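Local structure of signal recognition particle subunit SRP14 (Schizosaccharomyces pombe, 2W9J) at residues A44-I48 against T60-L64. The protein is a subunit of the signal recognition particle, binding its 7SL RNA in the complex that probably directs secretory and membrane proteins to the endoplasmic reticulum during translation. Sequence-based numbering, arbitrary orientation.
Sequences ASVLI and TVVEL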
ATOM      1  N   ALA A  44     -11.853  13.071  -7.147  1.00 35.90           N
ATOM      2  CA  ALA A  44     -11.942  12.257  -5.941  1.00 35.87           C
ATOM      3  C   ALA A  44     -11.003  11.038  -6.007  1.00 35.88           C
ATOM      4  O   ALA A  44     -10.967  10.309  -7.011  1.00 35.87           O
ATOM      5  CB  ALA A  44     -13.388  11.827  -5.699  1.00 35.83           C
ATOM      6  N   SER A  45     -10.224  10.848  -4.943  1.00 35.53           N
ATOM      7  CA  SER A  45      -9.298   9.722  -4.830  1.00 35.09           C
ATOM      8  C   SER A  45      -9.070   9.376  -3.364  1.00 34.87           C
ATOM      9  O   SER A  45      -9.672   9.999  -2.485  1.00 34.83           O
ATOM     10  CB  SER A  45      -7.976  10.028  -5.524  1.00 35.14           C
ATOM     11  OG  SER A  45      -7.340  11.125  -4.919  1.00 35.30           O
ATOM     12  N   VAL A  46      -8.208   8.391  -3.095  1.00 34.55           N
ATOM     13  CA  VAL A  46      -8.088   7.841  -1.740  1.00 33.99           C
ATOM     14  C   VAL A  46      -6.669   7.772  -1.226  1.00 33.71           C
ATOM     15  O   VAL A  46      -5.752   7.372  -1.945  1.00 34.12           O
ATOM     16  CB  VAL A  46      -8.783   6.465  -1.639  1.00 34.24           C
ATOM     17  CG1 VAL A  46      -8.230   5.623  -0.491  1.00 34.15           C
ATOM     18  CG2 VAL A  46     -10.274   6.671  -1.469  1.00 33.97           C
ATOM     19  N   LEU A  47      -6.497   8.170   0.029  1.00 33.18           N
ATOM     20  CA  LEU A  47      -5.220   8.072   0.697  1.00 32.96           C
ATOM     21  C   LEU A  47      -5.165   6.758   1.448  1.00 33.39           C
ATOM     22  O   LEU A  47      -5.970   6.515   2.341  1.00 33.27           O
ATOM     23  CB  LEU A  47      -5.045   9.242   1.651  1.00 32.44           C
ATOM     24  CG  LEU A  47      -3.858   9.301   2.611  1.00 31.96           C
ATOM     25  CD1 LEU A  47      -2.539   9.482   1.894  1.00 32.65           C
ATOM     26  CD2 LEU A  47      -4.069  10.444   3.559  1.00 30.22           C
ATOM     27  N   ILE A  48      -4.204   5.922   1.077  1.00 33.90           N
ATOM     28  CA  ILE A  48      -3.967   4.639   1.735  1.00 34.64           C
ATOM     29  C   ILE A  48      -2.727   4.691   2.633  1.00 35.73           C
ATOM     30  O   ILE A  48      -1.635   5.113   2.194  1.00 36.08           O
ATOM     31  CB  ILE A  48      -3.805   3.518   0.691  1.00 34.35           C
ATOM     32  CG1 ILE A  48      -5.083   3.419  -0.124  1.00 33.77           C
ATOM     33  CG2 ILE A  48      -3.512   2.183   1.361  1.00 34.27           C
ATOM     34  CD1 ILE A  48      -5.042   2.402  -1.198  1.00 35.68           C
ATOM     35  N   THR A  60       0.326   6.271   0.211  1.00 40.52           N
ATOM     36  CA  THR A  60       0.177   6.620  -1.195  1.00 40.36           C
ATOM     37  C   THR A  60      -1.242   7.095  -1.492  1.00 40.57           C
ATOM     38  O   THR A  60      -2.190   6.743  -0.775  1.00 41.40           O
ATOM     39  CB  THR A  60       0.594   5.447  -2.124  1.00 40.42           C
ATOM     40  OG1 THR A  60       0.804   5.940  -3.450  1.00 40.55           O
ATOM     41  CG2 THR A  60      -0.433   4.318  -2.133  1.00 39.52           C
ATOM     42  N   VAL A  61      -1.391   7.928  -2.517  1.00 40.20           N
ATOM     43  CA  VAL A  61      -2.718   8.346  -2.938  1.00 39.97           C
ATOM     44  C   VAL A  61      -3.084   7.640  -4.232  1.00 40.17           C
ATOM     45  O   VAL A  61      -2.415   7.803  -5.262  1.00 39.86           O
ATOM     46  CB  VAL A  61      -2.845   9.867  -3.108  1.00 39.98           C
ATOM     47  CG1 VAL A  61      -4.214  10.221  -3.658  1.00 39.21           C
ATOM     48  CG2 VAL A  61      -2.628  10.571  -1.773  1.00 40.52           C
ATOM     49  N   VAL A  62      -4.153   6.852  -4.158  1.00 40.20           N
ATOM     50  CA  VAL A  62      -4.633   6.100  -5.304  1.00 40.36           C
ATOM     51  C   VAL A  62      -5.836   6.782  -5.946  1.00 40.76           C
ATOM     52  O   VAL A  62      -6.873   6.974  -5.309  1.00 40.47           O
ATOM     53  CB  VAL A  62      -4.970   4.638  -4.930  1.00 40.23           C
ATOM     54  CG1 VAL A  62      -5.266   3.842  -6.183  1.00 40.03           C
ATOM     55  CG2 VAL A  62      -3.806   4.002  -4.162  1.00 39.76           C
ATOM     56  N   GLU A  63      -5.682   7.136  -7.218  1.00 41.63           N
ATOM     57  CA  GLU A  63      -6.741   7.793  -7.979  1.00 42.78           C
ATOM     58  C   GLU A  63      -7.799   6.780  -8.395  1.00 43.22           C
ATOM     59  O   GLU A  63      -7.458   5.654  -8.752  1.00 43.13           O
ATOM     60  CB  GLU A  63      -6.151   8.512  -9.194  1.00 42.65           C
ATOM     61  CG  GLU A  63      -5.124   9.594  -8.812  1.00 44.68           C
ATOM     62  CD  GLU A  63      -5.217  10.836  -9.696  1.00 46.41           C
ATOM     63  OE1 GLU A  63      -5.649  10.721 -10.865  1.00 47.82           O
ATOM     64  OE2 GLU A  63      -4.859  11.934  -9.222  1.00 47.59           O
ATOM     65  N   LEU A  64      -9.073   7.179  -8.343  1.00 44.02           N
ATOM     66  CA  LEU A  64     -10.189   6.289  -8.710  1.00 45.05           C
ATOM     67  C   LEU A  64      -9.970   5.509  -9.998  1.00 45.38           C
ATOM     68  O   LEU A  64     -10.273   4.323 -10.065  1.00 45.46           O
ATOM     69  CB  LEU A  64     -11.511   7.053  -8.821  1.00 45.28           C
ATOM     70  CG  LEU A  64     -12.371   7.275  -7.570  1.00 46.25           C
ATOM     71  CD1 LEU A  64     -13.834   7.486  -7.988  1.00 46.83           C
ATOM     72  CD2 LEU A  64     -12.255   6.125  -6.556  1.00 46.53           C
TER
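Val46 and Val62 form an antiparallel hydrogen-bonded pair, each residue's N-H bonded to the other's carbonyl oxygen: Val62 N lies 2.8 Å from Val46 O, and Val46 N reaches Val62 O at 2.9 Å. Val46 O also receives a CA-H contact from Val61 CA at 3.3 Å. Ile48 and Thr60 form the next reciprocal pair, in which Ile48 N to Thr60 O measures 2.9 Å and Thr60 N to Ile48 O 3.0 Å. Along its other edge strand 45-51 has backbone hydrogen bonds of Ser45 with Val36 and Leu47 with Asn34. Val46, Ile48, Thr60 and Val62 occupy one face of the sheet. There Ile48 CG1 stands anti to the carbonyl carbon (chi1 -61°) and the extended end (chi2 178°) carries CD1 diagonally across to Val62 CG2, 3.6 Å away; Phe67 and Phe70 of helix 67-76 and Phe8 of helix 5-17 pack against this face. On the other, Leu47 CD1 touches Val61 CG2 at 3.8 Å beside Leu2, and Ser45 OG is hydrogen-bonded to Glu38 O. Strands 45-48 and 60-63, 154° between N-to-C directions and axes 4.6 Å apart, are antiparallel; consecutive in the chain, they form a beta hairpin, whose helix-covered face is consistent with the alpha-beta-beta-beta-alpha fold of the SRP9/14 family.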